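Local coordinates for isoflavone reductase (Medicago sativa, PDB 2GAS), which reduces 2'-hydroxyisoflavones to chiral isoflavanones with NADPH, giving an intermediate of the pathway to the pterocarpan phytoalexin medicarpin of alfalfa, at residues T148-L160 with A187-A201. Sequence-based numbering, arbitrary orientation.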
ATOM      1  N   THR A 148      -7.879  -8.263   7.738  1.00 15.44           N
ATOM      2  CA  THR A 148      -8.001  -6.813   7.633  1.00 14.02           C
ATOM      3  C   THR A 148      -7.353  -6.461   6.299  1.00 13.28           C
ATOM      4  O   THR A 148      -6.216  -6.856   6.029  1.00 13.16           O
ATOM      5  CB  THR A 148      -7.288  -6.040   8.756  1.00 13.22           C
ATOM      6  OG1 THR A 148      -7.907  -6.340  10.013  1.00 16.54           O
ATOM      7  CG2 THR A 148      -7.404  -4.525   8.502  1.00 16.56           C
ATOM      8  N   TYR A 149      -8.096  -5.757   5.452  1.00 14.06           N
ATOM      9  CA  TYR A 149      -7.596  -5.341   4.143  1.00 14.91           C
ATOM     10  C   TYR A 149      -7.229  -3.873   4.282  1.00 15.02           C
ATOM     11  O   TYR A 149      -8.102  -3.031   4.473  1.00 14.57           O
ATOM     12  CB  TYR A 149      -8.685  -5.502   3.081  1.00 13.67           C
ATOM     13  CG  TYR A 149      -9.247  -6.902   2.976  1.00 12.48           C
ATOM     14  CD1 TYR A 149     -10.588  -7.104   2.664  1.00 13.05           C
ATOM     15  CD2 TYR A 149      -8.434  -8.024   3.165  1.00 15.33           C
ATOM     16  CE1 TYR A 149     -11.114  -8.393   2.541  1.00 14.01           C
ATOM     17  CE2 TYR A 149      -8.950  -9.312   3.043  1.00 15.42           C
ATOM     18  CZ  TYR A 149     -10.285  -9.486   2.731  1.00 14.69           C
ATOM     19  OH  TYR A 149     -10.792 -10.761   2.607  1.00 16.83           O
ATOM     20  N   LEU A 150      -5.938  -3.572   4.193  1.00 13.91           N
ATOM     21  CA  LEU A 150      -5.465  -2.197   4.351  1.00 14.05           C
ATOM     22  C   LEU A 150      -5.437  -1.509   2.989  1.00 15.05           C
ATOM     23  O   LEU A 150      -4.539  -1.728   2.184  1.00 15.28           O
ATOM     24  CB  LEU A 150      -4.075  -2.206   4.995  1.00 14.35           C
ATOM     25  CG  LEU A 150      -3.526  -0.943   5.679  1.00 13.81           C
ATOM     26  CD1 LEU A 150      -3.392   0.191   4.669  1.00 16.88           C
ATOM     27  CD2 LEU A 150      -4.439  -0.536   6.819  1.00 15.68           C
ATOM     28  N   CYS A 151      -6.446  -0.683   2.736  1.00 14.92           N
ATOM     29  CA  CYS A 151      -6.568   0.027   1.468  1.00 15.52           C
ATOM     30  C   CYS A 151      -6.099   1.465   1.663  1.00 15.88           C
ATOM     31  O   CYS A 151      -6.881   2.345   2.034  1.00 16.22           O
ATOM     32  CB  CYS A 151      -8.025  -0.020   1.006  1.00 14.19           C
ATOM     33  SG  CYS A 151      -8.681  -1.716   0.947  1.00 17.11           S
ATOM     34  N   CYS A 152      -4.813   1.689   1.409  1.00 15.56           N
ATOM     35  CA  CYS A 152      -4.205   3.008   1.599  1.00 15.60           C
ATOM     36  C   CYS A 152      -4.181   3.876   0.355  1.00 16.29           C
ATOM     37  O   CYS A 152      -3.673   4.996   0.384  1.00 16.22           O
ATOM     38  CB  CYS A 152      -2.778   2.849   2.123  1.00 14.99           C
ATOM     39  SG  CYS A 152      -1.695   1.920   1.007  1.00 17.04           S
ATOM     40  N   HIS A 153      -4.710   3.354  -0.744  1.00 15.84           N
ATOM     41  CA  HIS A 153      -4.745   4.094  -1.989  1.00 15.81           C
ATOM     42  C   HIS A 153      -3.386   4.563  -2.513  1.00 17.14           C
ATOM     43  O   HIS A 153      -2.455   3.763  -2.585  1.00 18.61           O
ATOM     44  CB  HIS A 153      -5.757   5.237  -1.860  1.00 16.46           C
ATOM     45  CG  HIS A 153      -7.171   4.747  -1.805  1.00 15.83           C
ATOM     46  ND1 HIS A 153      -7.796   4.181  -2.895  1.00 16.41           N
ATOM     47  CD2 HIS A 153      -8.031   4.610  -0.768  1.00 15.45           C
ATOM     48  CE1 HIS A 153      -8.974   3.709  -2.531  1.00 17.25           C
ATOM     49  NE2 HIS A 153      -9.140   3.955  -1.244  1.00 16.51           N
ATOM     50  N   ALA A 154      -3.245   5.844  -2.843  1.00 16.71           N
ATOM     51  CA  ALA A 154      -2.009   6.330  -3.451  1.00 17.29           C
ATOM     52  C   ALA A 154      -0.834   6.750  -2.574  1.00 17.74           C
ATOM     53  O   ALA A 154      -0.887   7.770  -1.894  1.00 18.16           O
ATOM     54  CB  ALA A 154      -2.343   7.466  -4.423  1.00 16.41           C
ATOM     55  N   PHE A 155       0.240   5.967  -2.620  1.00 17.12           N
ATOM     56  CA  PHE A 155       1.449   6.280  -1.858  1.00 16.82           C
ATOM     57  C   PHE A 155       2.056   7.548  -2.445  1.00 18.17           C
ATOM     58  O   PHE A 155       2.159   7.682  -3.665  1.00 16.47           O
ATOM     59  CB  PHE A 155       2.486   5.166  -1.997  1.00 17.57           C
ATOM     60  CG  PHE A 155       2.199   3.953  -1.175  1.00 17.84           C
ATOM     61  CD1 PHE A 155       2.374   3.977   0.205  1.00 18.59           C
ATOM     62  CD2 PHE A 155       1.780   2.773  -1.778  1.00 21.32           C
ATOM     63  CE1 PHE A 155       2.138   2.840   0.971  1.00 20.09           C
ATOM     64  CE2 PHE A 155       1.541   1.633  -1.019  1.00 19.78           C
ATOM     65  CZ  PHE A 155       1.721   1.666   0.357  1.00 19.63           C
ATOM     66  N   THR A 156       2.487   8.463  -1.583  1.00 16.64           N
ATOM     67  CA  THR A 156       3.093   9.701  -2.058  1.00 17.26           C
ATOM     68  C   THR A 156       4.352   9.434  -2.877  1.00 18.95           C
ATOM     69  O   THR A 156       4.563  10.054  -3.920  1.00 19.33           O
ATOM     70  CB  THR A 156       3.464  10.625  -0.884  1.00 18.06           C
ATOM     71  OG1 THR A 156       4.181   9.874   0.105  1.00 19.05           O
ATOM     72  CG2 THR A 156       2.213  11.230  -0.263  1.00 18.71           C
ATOM     73  N   GLY A 157       5.178   8.502  -2.407  1.00 18.27           N
ATOM     74  CA  GLY A 157       6.412   8.186  -3.101  1.00 20.48           C
ATOM     75  C   GLY A 157       6.242   7.561  -4.469  1.00 23.35           C
ATOM     76  O   GLY A 157       7.193   7.506  -5.245  1.00 25.03           O
ATOM     77  N   TYR A 158       5.033   7.093  -4.770  1.00 23.79           N
ATOM     78  CA  TYR A 158       4.762   6.463  -6.055  1.00 26.51           C
ATOM     79  C   TYR A 158       3.898   7.295  -6.991  1.00 26.93           C
ATOM     80  O   TYR A 158       4.148   7.320  -8.197  1.00 29.07           O
ATOM     81  CB  TYR A 158       4.104   5.099  -5.839  1.00 28.94           C
ATOM     82  CG  TYR A 158       5.057   4.060  -5.302  1.00 34.82           C
ATOM     83  CD1 TYR A 158       6.097   3.570  -6.091  1.00 37.14           C
ATOM     84  CD2 TYR A 158       4.941   3.585  -3.994  1.00 38.01           C
ATOM     85  CE1 TYR A 158       7.001   2.634  -5.594  1.00 40.35           C
ATOM     86  CE2 TYR A 158       5.840   2.648  -3.486  1.00 40.39           C
ATOM     87  CZ  TYR A 158       6.867   2.178  -4.292  1.00 40.94           C
ATOM     88  OH  TYR A 158       7.765   1.259  -3.799  1.00 45.02           O
ATOM     89  N   PHE A 159       2.891   7.973  -6.442  1.00 24.32           N
ATOM     90  CA  PHE A 159       1.980   8.780  -7.252  1.00 24.03           C
ATOM     91  C   PHE A 159       2.238  10.278  -7.214  1.00 23.98           C
ATOM     92  O   PHE A 159       2.393  10.918  -8.253  1.00 26.62           O
ATOM     93  CB  PHE A 159       0.524   8.566  -6.819  1.00 26.15           C
ATOM     94  CG  PHE A 159      -0.034   7.214  -7.162  1.00 29.78           C
ATOM     95  CD1 PHE A 159       0.293   6.096  -6.405  1.00 28.07           C
ATOM     96  CD2 PHE A 159      -0.921   7.068  -8.227  1.00 30.25           C
ATOM     97  CE1 PHE A 159      -0.256   4.850  -6.699  1.00 29.71           C
ATOM     98  CE2 PHE A 159      -1.474   5.828  -8.530  1.00 31.63           C
ATOM     99  CZ  PHE A 159      -1.142   4.716  -7.763  1.00 29.64           C
ATOM    100  N   LEU A 160       2.264  10.834  -6.009  1.00 19.92           N
ATOM    101  CA  LEU A 160       2.444  12.264  -5.836  1.00 18.89           C
ATOM    102  C   LEU A 160       3.820  12.794  -6.201  1.00 20.25           C
ATOM    103  O   LEU A 160       3.940  13.921  -6.681  1.00 18.94           O
ATOM    104  CB  LEU A 160       2.109  12.648  -4.392  1.00 16.64           C
ATOM    105  CG  LEU A 160       1.877  14.136  -4.123  1.00 19.05           C
ATOM    106  CD1 LEU A 160       0.768  14.652  -5.037  1.00 21.23           C
ATOM    107  CD2 LEU A 160       1.501  14.344  -2.658  1.00 19.08           C
ATOM    108  N   ALA A 187      -6.650   9.942  -3.181  1.00 16.62           N
ATOM    109  CA  ALA A 187      -6.258   9.908  -1.765  1.00 15.98           C
ATOM    110  C   ALA A 187      -4.772   9.581  -1.666  1.00 17.23           C
ATOM    111  O   ALA A 187      -4.329   8.548  -2.165  1.00 16.87           O
ATOM    112  CB  ALA A 187      -7.092   8.864  -1.016  1.00 17.03           C
ATOM    113  N   TYR A 188      -4.007  10.468  -1.028  1.00 15.52           N
ATOM    114  CA  TYR A 188      -2.563  10.300  -0.890  1.00 14.77           C
ATOM    115  C   TYR A 188      -2.100  10.133   0.553  1.00 15.55           C
ATOM    116  O   TYR A 188      -2.644  10.748   1.464  1.00 16.51           O
ATOM    117  CB  TYR A 188      -1.839  11.500  -1.509  1.00 14.44           C
ATOM    118  CG  TYR A 188      -2.203  11.737  -2.951  1.00 14.94           C
ATOM    119  CD1 TYR A 188      -3.286  12.550  -3.290  1.00 16.54           C
ATOM    120  CD2 TYR A 188      -1.498  11.115  -3.978  1.00 15.67           C
ATOM    121  CE1 TYR A 188      -3.660  12.735  -4.619  1.00 17.75           C
ATOM    122  CE2 TYR A 188      -1.865  11.291  -5.315  1.00 17.21           C
ATOM    123  CZ  TYR A 188      -2.946  12.101  -5.625  1.00 18.84           C
ATOM    124  OH  TYR A 188      -3.325  12.268  -6.944  1.00 18.87           O
ATOM    125  N   VAL A 189      -1.073   9.311   0.743  1.00 16.61           N
ATOM    126  CA  VAL A 189      -0.534   9.046   2.073  1.00 16.11           C
ATOM    127  C   VAL A 189       0.930   8.628   1.950  1.00 14.81           C
ATOM    128  O   VAL A 189       1.302   7.924   1.006  1.00 14.88           O
ATOM    129  CB  VAL A 189      -1.361   7.928   2.776  1.00 17.17           C
ATOM    130  CG1 VAL A 189      -1.306   6.642   1.959  1.00 18.10           C
ATOM    131  CG2 VAL A 189      -0.848   7.686   4.185  1.00 14.93           C
ATOM    132  N   THR A 190       1.770   9.062   2.885  1.00 14.91           N
ATOM    133  CA  THR A 190       3.181   8.693   2.822  1.00 15.39           C
ATOM    134  C   THR A 190       3.360   7.240   3.246  1.00 14.34           C
ATOM    135  O   THR A 190       2.519   6.686   3.950  1.00 13.63           O
ATOM    136  CB  THR A 190       4.060   9.576   3.738  1.00 17.07           C
ATOM    137  OG1 THR A 190       3.753   9.301   5.112  1.00 16.27           O
ATOM    138  CG2 THR A 190       3.809  11.050   3.458  1.00 14.55           C
ATOM    139  N   GLU A 191       4.460   6.626   2.819  1.00 15.83           N
ATOM    140  CA  GLU A 191       4.729   5.239   3.182  1.00 17.06           C
ATOM    141  C   GLU A 191       4.854   5.119   4.698  1.00 16.64           C
ATOM    142  O   GLU A 191       4.352   4.170   5.294  1.00 16.12           O
ATOM    143  CB  GLU A 191       6.018   4.735   2.521  1.00 18.47           C
ATOM    144  CG  GLU A 191       5.978   4.646   0.991  1.00 20.09           C
ATOM    145  CD  GLU A 191       5.966   6.006   0.322  1.00 24.33           C
ATOM    146  OE1 GLU A 191       6.688   6.905   0.795  1.00 28.02           O
ATOM    147  OE2 GLU A 191       5.249   6.177  -0.681  1.00 25.69           O
ATOM    148  N   ALA A 192       5.516   6.089   5.322  1.00 16.53           N
ATOM    149  CA  ALA A 192       5.682   6.065   6.769  1.00 16.47           C
ATOM    150  C   ALA A 192       4.324   6.027   7.464  1.00 15.51           C
ATOM    151  O   ALA A 192       4.108   5.243   8.396  1.00 16.05           O
ATOM    152  CB  ALA A 192       6.477   7.295   7.228  1.00 16.12           C
ATOM    153  N   ASP A 193       3.404   6.874   7.013  1.00 16.06           N
ATOM    154  CA  ASP A 193       2.076   6.936   7.604  1.00 14.96           C
ATOM    155  C   ASP A 193       1.281   5.659   7.360  1.00 16.79           C
ATOM    156  O   ASP A 193       0.472   5.261   8.196  1.00 15.71           O
ATOM    157  CB  ASP A 193       1.314   8.155   7.077  1.00 15.98           C
ATOM    158  CG  ASP A 193       1.796   9.458   7.699  1.00 18.29           C
ATOM    159  OD1 ASP A 193       1.381  10.531   7.213  1.00 18.71           O
ATOM    160  OD2 ASP A 193       2.586   9.413   8.675  1.00 19.70           O
ATOM    161  N   VAL A 194       1.493   5.015   6.215  1.00 14.45           N
ATOM    162  CA  VAL A 194       0.793   3.765   5.968  1.00 15.34           C
ATOM    163  C   VAL A 194       1.263   2.772   7.030  1.00 14.86           C
ATOM    164  O   VAL A 194       0.477   1.964   7.529  1.00 14.52           O
ATOM    165  CB  VAL A 194       1.078   3.230   4.553  1.00 16.16           C
ATOM    166  CG1 VAL A 194       0.559   1.799   4.410  1.00 15.66           C
ATOM    167  CG2 VAL A 194       0.382   4.128   3.535  1.00 16.09           C
ATOM    168  N   GLY A 195       2.542   2.839   7.390  1.00 14.71           N
ATOM    169  CA  GLY A 195       3.035   1.942   8.422  1.00 14.01           C
ATOM    170  C   GLY A 195       2.287   2.201   9.721  1.00 14.62           C
ATOM    171  O   GLY A 195       1.798   1.288  10.387  1.00 12.95           O
ATOM    172  N   THR A 196       2.179   3.470  10.082  1.00 14.79           N
ATOM    173  CA  THR A 196       1.489   3.835  11.308  1.00 14.86           C
ATOM    174  C   THR A 196       0.037   3.371  11.348  1.00 14.65           C
ATOM    175  O   THR A 196      -0.398   2.776  12.334  1.00 15.21           O
ATOM    176  CB  THR A 196       1.574   5.346  11.522  1.00 14.99           C
ATOM    177  OG1 THR A 196       2.957   5.724  11.571  1.00 15.99           O
ATOM    178  CG2 THR A 196       0.894   5.746  12.827  1.00 17.44           C
ATOM    179  N   PHE A 197      -0.711   3.628  10.279  1.00 15.12           N
ATOM    180  CA  PHE A 197      -2.109   3.218  10.232  1.00 15.34           C
ATOM    181  C   PHE A 197      -2.286   1.704  10.182  1.00 14.55           C
ATOM    182  O   PHE A 197      -3.269   1.167  10.694  1.00 14.25           O
ATOM    183  CB  PHE A 197      -2.812   3.857   9.031  1.00 15.29           C
ATOM    184  CG  PHE A 197      -3.156   5.303   9.240  1.00 14.86           C
ATOM    185  CD1 PHE A 197      -2.473   6.304   8.559  1.00 16.70           C
ATOM    186  CD2 PHE A 197      -4.162   5.662  10.133  1.00 17.45           C
ATOM    187  CE1 PHE A 197      -2.786   7.640   8.766  1.00 16.85           C
ATOM    188  CE2 PHE A 197      -4.484   6.995  10.348  1.00 17.31           C
ATOM    189  CZ  PHE A 197      -3.797   7.985   9.665  1.00 17.51           C
ATOM    190  N   THR A 198      -1.342   1.008   9.560  1.00 15.41           N
ATOM    191  CA  THR A 198      -1.439  -0.443   9.482  1.00 15.97           C
ATOM    192  C   THR A 198      -1.333  -1.042  10.878  1.00 15.44           C
ATOM    193  O   THR A 198      -2.080  -1.957  11.229  1.00 14.87           O
ATOM    194  CB  THR A 198      -0.328  -1.032   8.590  1.00 14.94           C
ATOM    195  OG1 THR A 198      -0.475  -0.529   7.258  1.00 15.25           O
ATOM    196  CG2 THR A 198      -0.410  -2.551   8.554  1.00 15.55           C
ATOM    197  N   ILE A 199      -0.411  -0.518  11.679  1.00 16.47           N
ATOM    198  CA  ILE A 199      -0.230  -1.028  13.031  1.00 16.73           C
ATOM    199  C   ILE A 199      -1.397  -0.600  13.922  1.00 18.11           C
ATOM    200  O   ILE A 199      -1.825  -1.356  14.790  1.00 16.61           O
ATOM    201  CB  ILE A 199       1.132  -0.571  13.621  1.00 17.60           C
ATOM    202  CG1 ILE A 199       2.283  -1.299  12.910  1.00 20.76           C
ATOM    203  CG2 ILE A 199       1.197  -0.897  15.111  1.00 19.62           C
ATOM    204  CD1 ILE A 199       2.349  -1.091  11.427  1.00 29.34           C
ATOM    205  N   ARG A 200      -1.930   0.602  13.701  1.00 17.25           N
ATOM    206  CA  ARG A 200      -3.082   1.048  14.481  1.00 18.73           C
ATOM    207  C   ARG A 200      -4.220   0.063  14.228  1.00 17.23           C
ATOM    208  O   ARG A 200      -4.917  -0.347  15.153  1.00 17.39           O
ATOM    209  CB  ARG A 200      -3.522   2.453  14.056  1.00 20.32           C
ATOM    210  CG  ARG A 200      -2.754   3.580  14.714  1.00 28.17           C
ATOM    211  CD  ARG A 200      -3.062   3.651  16.205  1.00 31.70           C
ATOM    212  NE  ARG A 200      -3.890   4.802  16.552  1.00 35.34           N
ATOM    213  CZ  ARG A 200      -5.071   4.711  17.154  1.00 35.82           C
ATOM    214  NH1 ARG A 200      -5.562   3.521  17.472  1.00 37.92           N
ATOM    215  NH2 ARG A 200      -5.758   5.805  17.445  1.00 36.03           N
ATOM    216  N   ALA A 201      -4.391  -0.322  12.966  1.00 16.59           N
ATOM    217  CA  ALA A 201      -5.435  -1.267  12.590  1.00 15.58           C
ATOM    218  C   ALA A 201      -5.153  -2.642  13.197  1.00 16.98           C
ATOM    219  O   ALA A 201      -6.063  -3.316  13.676  1.00 17.06           O
ATOM    220  CB  ALA A 201      -5.526  -1.368  11.054  1.00 17.08           C
TER
HETATM  221  O   HOH W   1       6.854   9.296   0.140  1.00 30.12           O
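Ala154 and Phe155 pair in parallel with Tyr188 and Val189 through three backbone hydrogen bonds: Ala154 N to Ala187 O (3.0 Å), Val189 N to Ala154 O (3.1 Å) and Thr156 N to Val189 O (2.9 Å). Where the strands end, Glu191, its chain bent at chi2 (71°), folds back so that OE2 takes the N-H of Gly157 on its syn lone pair (2.9 Å). Its OE1 accepts from a water that also hydrogen-bonds Thr156 OG1 (2.7 Å). With an alanine here, the N-H of Gly157 and that water would probably each lose their carboxylate partner. Among apolar contacts, Phe155 CE1 presses on Val194 CG2 (3.4 Å), their side chains crossing at about a right angle, and Cys152 CB meets the same methyl. Leu160 CD1 lies over one face of the Tyr188 ring, while Phe159 CB sits at its edge. Farther along, Leu150 CG rests on Thr198 OG1 (3.5 Å), which donates to Val194 O. Helix 191-201 runs nearly antiparallel to strand 148-151 (158°) and touches helix 15-25 of the Rossmann-type domain; Phe155 touches Ile14 of the predicted NADP-binding loop. Strand 154-155 edges a small mixed sheet, beside 185-189, itself antiparallel to 220-222.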